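Long-range contacts in N-acetylglucosamine 2-epimerase (Xylella fastidiosa, PDB 3GT5), which is an isomerase of the N-acylglucosamine 2-epimerase family, probably acting on a sugar, though its substrate is not established: residues Gly94-Trp98 with Thr109-Leu115; Glu145-Trp149 with Arg197-Leu201; Glu152-Tyr156 with Arg204-Gln209; Gln172-His177 with His249-Trp253. All coordinates share one frame; numbering follows the deposited sequence.

Contact 1. Residues Gly94-Trp98 with Thr109-Leu115; sequences GGYAW and TNHCYGL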
# COMPACT_ATOMS: atom_id res chain seq x y z
N GLY A 94 -6.80 4.23 -22.79
CA GLY A 94 -6.51 4.92 -21.53
C GLY A 94 -6.17 3.94 -20.40
O GLY A 94 -5.74 4.36 -19.35
N GLY A 95 -6.33 2.65 -20.64
CA GLY A 95 -5.99 1.64 -19.63
C GLY A 95 -4.50 1.32 -19.60
O GLY A 95 -3.72 1.74 -20.47
N TYR A 96 -4.11 0.55 -18.58
CA TYR A 96 -2.70 0.28 -18.30
C TYR A 96 -2.50 -1.20 -18.23
O TYR A 96 -3.24 -1.87 -17.53
CB TYR A 96 -2.28 0.90 -16.95
CG TYR A 96 -2.22 2.40 -16.97
CD1 TYR A 96 -1.01 3.06 -17.17
CD2 TYR A 96 -3.38 3.17 -16.78
CE1 TYR A 96 -0.95 4.42 -17.20
CE2 TYR A 96 -3.34 4.51 -16.81
CZ TYR A 96 -2.13 5.17 -17.02
OH TYR A 96 -2.09 6.54 -17.06
N ALA A 97 -1.46 -1.70 -18.90
CA ALA A 97 -1.13 -3.12 -18.83
C ALA A 97 -0.83 -3.50 -17.39
O ALA A 97 -0.02 -2.85 -16.74
CB ALA A 97 0.05 -3.44 -19.74
N TRP A 98 -1.47 -4.58 -16.92
CA TRP A 98 -1.22 -5.14 -15.59
C TRP A 98 0.17 -5.80 -15.50
O TRP A 98 0.92 -5.58 -14.55
CB TRP A 98 -2.36 -6.13 -15.27
CG TRP A 98 -2.40 -6.71 -13.90
CD1 TRP A 98 -2.38 -8.04 -13.58
CD2 TRP A 98 -2.54 -6.01 -12.64
NE1 TRP A 98 -2.46 -8.21 -12.24
CE2 TRP A 98 -2.58 -6.99 -11.63
CE3 TRP A 98 -2.67 -4.65 -12.27
CZ2 TRP A 98 -2.71 -6.67 -10.28
CZ3 TRP A 98 -2.80 -4.34 -10.91
CH2 TRP A 98 -2.83 -5.34 -9.93
N THR A 109 -5.76 -6.85 -18.47
CA THR A 109 -6.90 -6.62 -17.56
C THR A 109 -6.77 -5.29 -16.88
O THR A 109 -5.69 -4.94 -16.39
CB THR A 109 -6.99 -7.69 -16.49
OG1 THR A 109 -7.07 -8.97 -17.11
CG2 THR A 109 -8.24 -7.47 -15.59
N ASN A 110 -7.88 -4.54 -16.86
CA ASN A 110 -7.95 -3.22 -16.24
C ASN A 110 -8.37 -3.29 -14.77
O ASN A 110 -9.52 -3.45 -14.46
CB ASN A 110 -8.89 -2.31 -17.04
CG ASN A 110 -8.27 -1.84 -18.35
OD1 ASN A 110 -7.19 -1.29 -18.35
ND2 ASN A 110 -8.98 -2.04 -19.48
N HIS A 111 -7.38 -3.24 -13.89
CA HIS A 111 -7.60 -3.38 -12.46
C HIS A 111 -7.68 -2.04 -11.80
O HIS A 111 -6.79 -1.24 -11.93
CB HIS A 111 -6.44 -4.17 -11.86
CG HIS A 111 -6.56 -5.64 -12.06
ND1 HIS A 111 -7.47 -6.42 -11.37
CD2 HIS A 111 -5.90 -6.48 -12.89
CE1 HIS A 111 -7.34 -7.67 -11.75
NE2 HIS A 111 -6.39 -7.74 -12.68
N CYS A 112 -8.74 -1.80 -11.06
CA CYS A 112 -8.85 -0.59 -10.25
C CYS A 112 -7.66 -0.47 -9.29
O CYS A 112 -7.19 0.63 -9.02
CB CYS A 112 -10.14 -0.62 -9.45
SG CYS A 112 -10.44 1.02 -8.75
N TYR A 113 -7.20 -1.61 -8.76
CA TYR A 113 -6.03 -1.63 -7.88
C TYR A 113 -4.83 -0.97 -8.57
O TYR A 113 -4.11 -0.16 -7.97
CB TYR A 113 -5.75 -3.09 -7.49
CG TYR A 113 -4.71 -3.28 -6.42
CD1 TYR A 113 -5.07 -3.64 -5.11
CD2 TYR A 113 -3.34 -3.10 -6.72
CE1 TYR A 113 -4.12 -3.82 -4.15
CE2 TYR A 113 -2.41 -3.27 -5.77
CZ TYR A 113 -2.79 -3.63 -4.48
OH TYR A 113 -1.85 -3.81 -3.50
N GLY A 114 -4.65 -1.31 -9.84
CA GLY A 114 -3.65 -0.70 -10.74
C GLY A 114 -3.78 0.79 -10.88
O GLY A 114 -2.81 1.54 -10.67
N LEU A 115 -4.98 1.26 -11.17
CA LEU A 115 -5.22 2.69 -11.28
C LEU A 115 -4.99 3.49 -9.98
O LEU A 115 -4.64 4.67 -10.04
CB LEU A 115 -6.63 2.96 -11.82
CG LEU A 115 -6.76 2.42 -13.25
CD1 LEU A 115 -8.23 2.44 -13.62
CD2 LEU A 115 -5.92 3.31 -14.16
O HOH W 1 -4.20 -3.01 -15.14
O HOH W 2 -6.20 0.40 -16.48
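Gly95 and Asn110 meet where the loop 94-98 passes the end of strand 104-111. Having no side chain, Gly95 lets Asn110 OD1 come within 3.4 Å of its CA. That oxygen takes a hydrogen bond of 2.7 Å from a water, which in turn accepts from Tyr96 N, while Asn110 ND2 is bonded to Asp161 O. The next residue, Tyr96, reaches across with its ring, and CD2 packs against Leu115 CD2 at 3.7 Å; the apolar flank suits the leucine, and the hydroxyl at the far end is hydrogen-bonded to Tyr122 OH. A second water ties the backbones together by donating both to Tyr96 O and to Thr109 O. Trp98 follows, its CG anti to the backbone N (chi1 -173°), which sends the indole across the other segment. His111 CD2 sits 3.4 Å from Trp98 CD2, over a face of the indole, with the two ring planes inclined at 43°. His111 CB adds a CH-pi contact above the six-membered ring. At the edge of the indole, Trp98 CH2 touches Tyr113 CD2 at 3.9 Å, and Gly114, offering only backbone, packs close to CZ3. His111 is the N-cap residue of helix 112-127, so Trp98 packs on a strand-to-helix junction, in keeping with the helix-end loops of an (alpha/alpha)6 barrel.

Contact 2. Residues Glu145-Trp149 with Arg197-Leu201; sequences ERHFW and RALVL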
# COMPACT_ATOMS: atom_id res chain seq x y z
N GLU A 145 -13.84 8.01 -13.38
CA GLU A 145 -15.27 8.42 -13.34
C GLU A 145 -16.06 7.78 -14.47
O GLU A 145 -17.22 7.44 -14.32
CB GLU A 145 -15.40 9.95 -13.49
CG GLU A 145 -15.02 10.78 -12.23
CD GLU A 145 -15.74 10.42 -10.93
OE1 GLU A 145 -16.80 11.01 -10.58
OE2 GLU A 145 -15.20 9.60 -10.19
N ARG A 146 -15.43 7.67 -15.63
CA ARG A 146 -16.08 7.13 -16.83
C ARG A 146 -16.41 5.66 -16.67
O ARG A 146 -17.48 5.24 -17.07
CB ARG A 146 -15.16 7.34 -18.04
CG ARG A 146 -15.66 6.97 -19.45
CD ARG A 146 -14.66 7.56 -20.52
NE ARG A 146 -14.58 9.03 -20.34
CZ ARG A 146 -13.52 9.77 -19.95
NH1 ARG A 146 -12.27 9.27 -19.72
NH2 ARG A 146 -13.72 11.09 -19.81
N HIS A 147 -15.49 4.88 -16.09
CA HIS A 147 -15.65 3.42 -16.08
C HIS A 147 -15.84 2.76 -14.72
O HIS A 147 -16.58 1.77 -14.61
CB HIS A 147 -14.47 2.75 -16.76
CG HIS A 147 -14.25 3.17 -18.18
ND1 HIS A 147 -15.15 2.88 -19.19
CD2 HIS A 147 -13.20 3.79 -18.77
CE1 HIS A 147 -14.66 3.32 -20.34
NE2 HIS A 147 -13.49 3.88 -20.11
N PHE A 148 -15.11 3.22 -13.71
CA PHE A 148 -15.03 2.50 -12.46
C PHE A 148 -15.95 2.99 -11.34
O PHE A 148 -16.37 2.24 -10.50
CB PHE A 148 -13.58 2.54 -11.94
CG PHE A 148 -12.64 1.72 -12.74
CD1 PHE A 148 -12.33 0.41 -12.34
CD2 PHE A 148 -12.05 2.23 -13.88
CE1 PHE A 148 -11.48 -0.35 -13.06
CE2 PHE A 148 -11.17 1.43 -14.63
CZ PHE A 148 -10.89 0.15 -14.22
N TRP A 149 -16.21 4.28 -11.28
CA TRP A 149 -16.96 4.85 -10.18
C TRP A 149 -18.42 4.42 -10.21
O TRP A 149 -19.07 4.45 -11.26
CB TRP A 149 -16.86 6.37 -10.25
CG TRP A 149 -17.57 7.07 -9.16
CD1 TRP A 149 -18.52 8.03 -9.33
CD2 TRP A 149 -17.33 6.98 -7.73
NE1 TRP A 149 -18.93 8.51 -8.11
CE2 TRP A 149 -18.22 7.88 -7.11
CE3 TRP A 149 -16.49 6.21 -6.91
CZ2 TRP A 149 -18.27 8.07 -5.72
CZ3 TRP A 149 -16.54 6.40 -5.54
CH2 TRP A 149 -17.41 7.32 -4.95
N ARG A 197 -13.30 12.80 -2.13
CA ARG A 197 -13.48 11.41 -2.62
C ARG A 197 -12.81 10.46 -1.66
O ARG A 197 -13.34 9.36 -1.38
CB ARG A 197 -12.96 11.28 -4.02
CG ARG A 197 -13.08 9.91 -4.63
CD ARG A 197 -14.50 9.40 -4.68
NE ARG A 197 -15.43 10.29 -5.36
CZ ARG A 197 -15.69 10.31 -6.66
NH1 ARG A 197 -15.06 9.51 -7.53
NH2 ARG A 197 -16.61 11.17 -7.12
N ALA A 198 -11.64 10.83 -1.16
CA ALA A 198 -11.00 9.98 -0.13
C ALA A 198 -11.87 9.76 1.07
O ALA A 198 -11.98 8.65 1.62
CB ALA A 198 -9.62 10.57 0.31
N LEU A 199 -12.54 10.83 1.53
CA LEU A 199 -13.41 10.74 2.68
C LEU A 199 -14.61 9.86 2.43
O LEU A 199 -15.00 9.12 3.36
CB LEU A 199 -13.87 12.14 3.16
CG LEU A 199 -14.71 12.11 4.45
CD1 LEU A 199 -13.93 11.61 5.66
CD2 LEU A 199 -15.38 13.53 4.70
N VAL A 200 -15.24 10.01 1.26
CA VAL A 200 -16.40 9.16 0.87
C VAL A 200 -16.00 7.66 0.92
O VAL A 200 -16.70 6.84 1.54
CB VAL A 200 -16.96 9.49 -0.53
CG1 VAL A 200 -18.03 8.43 -0.97
CG2 VAL A 200 -17.56 10.92 -0.58
N LEU A 201 -14.87 7.34 0.33
CA LEU A 201 -14.36 5.94 0.30
C LEU A 201 -14.14 5.43 1.72
O LEU A 201 -14.57 4.31 2.07
CB LEU A 201 -13.05 5.84 -0.48
CG LEU A 201 -13.04 6.15 -1.97
CD1 LEU A 201 -11.58 6.12 -2.54
CD2 LEU A 201 -13.98 5.22 -2.79
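Arg197 stacks on Trp149 and is salt-bridged to Glu145, joining the end of helix 133-147 and the strand residue just after it to helix 192-211 of the (alpha/alpha)6 barrel, near the surface. Its guanidinium lies flat on the indole, the planes only 4° apart, and Arg197 CZ stands 3.6 Å from the centroid of the Trp149 six-membered ring, a cation-pi contact over the face. Further down the same side chain, the CD methylene adds a CH-pi contact to that ring. Tryptophan suits this place because its broad, electron-rich face can take both the charged end and the aliphatic part of an arginine, leaving the guanidinium edge for hydrogen bonding.

Along that edge comes Glu145. Arg197 NH1 donates to Glu145 OE2 at 2.7 Å, nearly straight and on the syn side of the carboxylate, somewhat out of its plane, whereas the companion bond from Arg197 NH2 to Glu145 OE1, at 3.5 Å, is weak. The salt bridge is therefore lopsided, with NH1 carrying most of it. Tyr156 OH is a second partner of NH1, which helps fix the guanidinium in its plane.

CG of Trp149 lies anti to the backbone N (chi1 -179°), carrying the ring toward the helix. Arg197 is kinked at chi2 and chi3 (58° and 55°), which lays its CD and guanidinium over the indole. Outside this layer, the rim of the indole is met by two aliphatic residues about one turn along the helix: Leu201 CD2 touches Trp149 CZ3 at 3.9 Å, and Val200 CG1 lies 4.2 Å from Trp149 CH2.

Contact 3. Residues Glu152-Tyr156 with Arg204-Gln209; sequences EYGLY and RITRRQ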
# COMPACT_ATOMS: atom_id res chain seq x y z
N GLU A 152 -23.90 5.27 -6.81
CA GLU A 152 -24.99 4.74 -6.00
C GLU A 152 -24.44 4.11 -4.70
O GLU A 152 -25.07 4.17 -3.64
CB GLU A 152 -25.77 3.72 -6.86
CG GLU A 152 -26.53 2.65 -6.14
CD GLU A 152 -27.50 1.88 -7.04
OE1 GLU A 152 -27.11 1.42 -8.14
OE2 GLU A 152 -28.66 1.70 -6.62
N TYR A 153 -23.25 3.51 -4.81
CA TYR A 153 -22.59 2.87 -3.69
C TYR A 153 -21.48 3.71 -3.04
O TYR A 153 -21.08 3.44 -1.92
CB TYR A 153 -22.06 1.53 -4.08
CG TYR A 153 -23.15 0.53 -4.37
CD1 TYR A 153 -23.84 -0.11 -3.34
CD2 TYR A 153 -23.53 0.26 -5.65
CE1 TYR A 153 -24.86 -1.06 -3.63
CE2 TYR A 153 -24.58 -0.64 -5.93
CZ TYR A 153 -25.19 -1.30 -4.94
OH TYR A 153 -26.18 -2.23 -5.26
N GLY A 154 -21.01 4.74 -3.72
CA GLY A 154 -19.89 5.56 -3.23
C GLY A 154 -18.55 4.83 -3.22
O GLY A 154 -17.66 5.14 -2.40
N LEU A 155 -18.44 3.84 -4.11
CA LEU A 155 -17.25 2.99 -4.27
C LEU A 155 -16.91 2.64 -5.72
O LEU A 155 -17.81 2.59 -6.58
CB LEU A 155 -17.46 1.69 -3.47
CG LEU A 155 -17.62 1.85 -1.98
CD1 LEU A 155 -18.24 0.60 -1.34
CD2 LEU A 155 -16.27 2.20 -1.36
N TYR A 156 -15.64 2.30 -6.00
CA TYR A 156 -15.19 1.90 -7.30
C TYR A 156 -15.38 0.40 -7.48
O TYR A 156 -15.15 -0.40 -6.54
CB TYR A 156 -13.70 2.25 -7.52
CG TYR A 156 -13.44 3.74 -7.56
CD1 TYR A 156 -13.61 4.49 -8.73
CD2 TYR A 156 -13.04 4.42 -6.41
CE1 TYR A 156 -13.41 5.86 -8.73
CE2 TYR A 156 -12.82 5.78 -6.43
CZ TYR A 156 -12.98 6.48 -7.57
OH TYR A 156 -12.74 7.83 -7.52
N ARG A 204 -17.62 4.84 3.43
CA ARG A 204 -18.33 3.67 2.89
C ARG A 204 -17.67 2.37 3.35
O ARG A 204 -18.36 1.43 3.76
CB ARG A 204 -18.40 3.72 1.37
CG ARG A 204 -19.23 4.84 0.79
CD ARG A 204 -20.66 4.87 1.28
NE ARG A 204 -21.36 5.93 0.53
CZ ARG A 204 -21.34 7.21 0.86
NH1 ARG A 204 -20.73 7.60 1.96
NH2 ARG A 204 -21.97 8.12 0.09
N ILE A 205 -16.36 2.31 3.29
CA ILE A 205 -15.67 1.06 3.72
C ILE A 205 -15.65 0.89 5.27
O ILE A 205 -16.01 -0.19 5.80
CB ILE A 205 -14.24 0.99 3.17
CG1 ILE A 205 -14.21 0.97 1.63
CG2 ILE A 205 -13.47 -0.27 3.74
CD1 ILE A 205 -14.89 -0.26 0.91
N THR A 206 -15.12 1.86 6.00
CA THR A 206 -14.84 1.65 7.43
C THR A 206 -16.09 1.79 8.32
O THR A 206 -16.04 1.37 9.43
CB THR A 206 -13.71 2.52 7.97
OG1 THR A 206 -14.17 3.90 8.04
CG2 THR A 206 -12.46 2.39 7.11
N ARG A 207 -17.18 2.36 7.80
CA ARG A 207 -18.45 2.43 8.52
C ARG A 207 -19.49 1.52 7.91
O ARG A 207 -19.85 0.52 8.55
CB ARG A 207 -18.93 3.87 8.67
CG ARG A 207 -17.93 4.71 9.45
CD ARG A 207 -18.60 5.82 10.27
NE ARG A 207 -19.10 6.84 9.38
CZ ARG A 207 -19.69 7.96 9.76
NH1 ARG A 207 -20.07 8.82 8.84
NH2 ARG A 207 -19.95 8.20 11.05
N ARG A 208 -19.98 1.81 6.70
CA ARG A 208 -21.04 0.98 6.13
C ARG A 208 -20.66 -0.48 5.92
O ARG A 208 -21.38 -1.38 6.37
CB ARG A 208 -21.53 1.55 4.82
CG ARG A 208 -22.87 0.98 4.44
CD ARG A 208 -23.26 1.51 3.05
NE ARG A 208 -22.34 1.09 1.98
CZ ARG A 208 -22.29 1.64 0.75
NH1 ARG A 208 -23.12 2.63 0.42
NH2 ARG A 208 -21.40 1.21 -0.14
N GLN A 209 -19.57 -0.71 5.22
CA GLN A 209 -19.17 -2.09 4.93
C GLN A 209 -18.71 -2.82 6.18
O GLN A 209 -19.02 -4.01 6.35
CB GLN A 209 -18.12 -2.21 3.81
CG GLN A 209 -18.53 -1.61 2.43
CD GLN A 209 -19.85 -2.14 1.92
OE1 GLN A 209 -20.78 -1.37 1.66
NE2 GLN A 209 -19.94 -3.45 1.77
O HOH W 3 -23.56 5.21 -1.14
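With CG anti to the backbone N (chi1 -162°) and a bend at chi3, Arg208 brings its guanidinium to the carbonyl of Tyr153. Arg208 NH2 donates to Tyr153 O at 2.9 Å, in the carbonyl plane and on a lone pair, though the bond is bent (139° at the hydrogen); a weak bond from Arg208 NH1, 3.2 Å long, falls on the same oxygen. The guanidinium is aimed by its neighbour: Gln209 OE1 accepts from Arg208 NE at 2.9 Å and also from NH2, while Gln209 NE2 is tied to Trp225 O. An arginine suits this spot because its planar group can serve two acceptors at once. A water adds a further bridge, donating to Glu152 O and accepting from Arg204 NE at 2.9 Å.

The bonds join the turn before strand 155-160 to a wide part of the helix, where Gln209 N bonds to Arg204 O in a pi-type turn. The C-terminal part of helix 192-211 thus meets the loops and short strands that connect helices of the (alpha/alpha)6 barrel. Gly154, with positive phi (69°), lets the chain turn close against Arg204, and its buried carbonyl oxygen, with no polar partner, lies 3.6 Å from Arg204 CG.

Beneath the polar layer, Leu155 packs on the helix with both methyls. Its CD2 rests 3.6 Å from Ile205 CD1 and also meets Arg204 CB, while CD1 lies 3.4 Å from Arg208 NH2, at the guanidinium edge.

Contact 4. Residues Gln172-His177 with His249-Trp253; sequences QNANMH and HQTEW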
# COMPACT_ATOMS: atom_id res chain seq x y z
N GLN A 172 -12.64 -4.41 -1.24
CA GLN A 172 -12.28 -3.27 -0.39
C GLN A 172 -10.87 -2.78 -0.76
O GLN A 172 -10.58 -1.56 -0.60
CB GLN A 172 -12.42 -3.58 1.12
CG GLN A 172 -11.25 -4.34 1.75
CD GLN A 172 -10.09 -3.41 2.10
OE1 GLN A 172 -10.35 -2.29 2.53
NE2 GLN A 172 -8.85 -3.87 1.96
N ASN A 173 -9.99 -3.69 -1.21
CA ASN A 173 -8.54 -3.39 -1.33
C ASN A 173 -8.23 -2.29 -2.34
O ASN A 173 -7.48 -1.35 -2.04
CB ASN A 173 -7.79 -4.68 -1.67
CG ASN A 173 -6.33 -4.67 -1.26
OD1 ASN A 173 -5.82 -3.71 -0.76
ND2 ASN A 173 -5.68 -5.80 -1.42
N ALA A 174 -8.84 -2.36 -3.53
CA ALA A 174 -8.63 -1.29 -4.51
C ALA A 174 -9.18 0.07 -3.98
O ALA A 174 -8.58 1.11 -4.23
CB ALA A 174 -9.23 -1.66 -5.88
N ASN A 175 -10.30 0.05 -3.25
CA ASN A 175 -10.89 1.26 -2.68
C ASN A 175 -10.02 1.84 -1.58
O ASN A 175 -9.91 3.06 -1.42
CB ASN A 175 -12.32 0.94 -2.24
CG ASN A 175 -13.25 0.91 -3.43
OD1 ASN A 175 -13.61 1.97 -3.94
ND2 ASN A 175 -13.62 -0.30 -3.91
N MET A 176 -9.40 0.97 -0.79
CA MET A 176 -8.45 1.37 0.26
C MET A 176 -7.22 2.07 -0.34
O MET A 176 -6.84 3.18 0.10
CB MET A 176 -8.01 0.14 1.06
CG MET A 176 -7.18 0.44 2.31
SD MET A 176 -6.40 -1.10 3.08
CE MET A 176 -5.38 -1.48 1.71
N HIS A 177 -6.63 1.46 -1.37
CA HIS A 177 -5.51 2.09 -2.05
C HIS A 177 -5.93 3.33 -2.80
O HIS A 177 -5.12 4.25 -2.94
CB HIS A 177 -4.73 1.11 -2.90
CG HIS A 177 -3.99 0.12 -2.06
ND1 HIS A 177 -2.92 0.50 -1.27
CD2 HIS A 177 -4.18 -1.20 -1.84
CE1 HIS A 177 -2.48 -0.56 -0.61
NE2 HIS A 177 -3.22 -1.60 -0.95
N HIS A 249 -4.85 -4.76 6.90
CA HIS A 249 -5.78 -3.80 6.26
C HIS A 249 -6.59 -3.01 7.26
O HIS A 249 -6.97 -1.85 6.97
CB HIS A 249 -6.65 -4.49 5.18
CG HIS A 249 -5.91 -4.84 3.93
ND1 HIS A 249 -6.36 -5.79 3.03
CD2 HIS A 249 -4.71 -4.42 3.45
CE1 HIS A 249 -5.51 -5.89 2.03
NE2 HIS A 249 -4.49 -5.07 2.26
N GLN A 250 -6.83 -3.57 8.45
CA GLN A 250 -7.55 -2.85 9.49
C GLN A 250 -6.66 -1.70 9.98
O GLN A 250 -7.13 -0.56 10.18
CB GLN A 250 -7.98 -3.75 10.65
CG GLN A 250 -8.53 -5.09 10.23
CD GLN A 250 -9.69 -4.99 9.28
OE1 GLN A 250 -10.62 -4.20 9.52
NE2 GLN A 250 -9.70 -5.83 8.24
N THR A 251 -5.38 -2.02 10.22
CA THR A 251 -4.43 -1.01 10.70
C THR A 251 -4.11 0.01 9.61
O THR A 251 -3.97 1.21 9.90
CB THR A 251 -3.19 -1.62 11.32
OG1 THR A 251 -2.42 -2.31 10.32
CG2 THR A 251 -3.63 -2.58 12.49
N GLU A 252 -4.00 -0.45 8.37
CA GLU A 252 -3.80 0.47 7.24
C GLU A 252 -4.94 1.45 7.15
O GLU A 252 -4.72 2.64 6.91
CB GLU A 252 -3.66 -0.31 5.95
CG GLU A 252 -3.31 0.51 4.72
CD GLU A 252 -2.73 -0.30 3.56
OE1 GLU A 252 -2.61 -1.57 3.60
OE2 GLU A 252 -2.39 0.32 2.52
N TRP A 253 -6.17 0.98 7.30
CA TRP A 253 -7.31 1.92 7.34
C TRP A 253 -7.22 2.89 8.53
O TRP A 253 -7.56 4.08 8.41
CB TRP A 253 -8.64 1.16 7.38
CG TRP A 253 -9.21 0.87 6.05
CD1 TRP A 253 -9.39 -0.36 5.47
CD2 TRP A 253 -9.67 1.84 5.11
NE1 TRP A 253 -9.93 -0.21 4.22
CE2 TRP A 253 -10.15 1.13 3.98
CE3 TRP A 253 -9.74 3.25 5.11
CZ2 TRP A 253 -10.67 1.77 2.83
CZ3 TRP A 253 -10.27 3.88 3.97
CH2 TRP A 253 -10.74 3.15 2.87
O HOH W 4 -1.95 -3.28 1.42
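In the interior of the barrel, at the pocket end where members of this family are expected to bind their sugar, Gln172 and Met176 meet Trp253 and His249 across two neighbouring helices. Trp253 NE1 donates to Gln172 OE1 in a short, almost straight bond of 2.7 Å (175° at the hydrogen), with the oxygen in the indole plane. Gln172 reaches it by holding CG in the crowded position between backbone N and carbonyl carbon (chi1 81°). A glutamine fits because its other end, NE2, can donate to Glu219, which also holds His249 ND1.

Helices 172-189 and 247-263 run nearly parallel here, their segment axes 28° apart and 11.3 Å at closest approach, as expected for inner helices of an (alpha/alpha)6 barrel. Met176 lies between them. Its CG lies over the face of Trp253, 3.6 Å from the centroid of the five-membered ring, as a CH-pi contact, and the sulfur makes an oblique Met-aromatic contact with the same ring and another with His249. Flexible and unbranched, methionine can thread between flat groups; its bend at chi3 carries CE to 3.5 Å from His249 CD2 and close to the carboxylate of Glu252.

Beyond the methyl end of this methionine lies a water-bridged polar group. One water links three side chains: it donates to Glu252 OE1 at 2.8 Å and is hydrogen-bonded to His177 NE2 and His249 NE2, each 3.2 Å away. Glu252 OE2 lies 3.3 Å from His177 CE1, while His177 ND1 is bonded to Glu180.

Contacts 2 and 3 share helix 192-211 and lie about 10 Å apart between centres; Trp149 CZ3 of contact 2 packs 3.5 Å from Leu155 N of contact 3. Tyr156, at the end of the same strand segment, leads inward, for its backbone N is bonded to Asn175 OD1 of contact 4 at 2.9 Å. Contact 4, its centre about 12 Å from that of contact 3, is the deepest of the four, and its polar residues probably belong to the sugar pocket. Contact 1 reaches that region through Tyr113, whose CE1 packs 3.5 Å from His177 CD2. It also touches contact 2, where Leu115 CD1 lies against Phe148 CE2, while strands 104-111 and 155-160 run side by side.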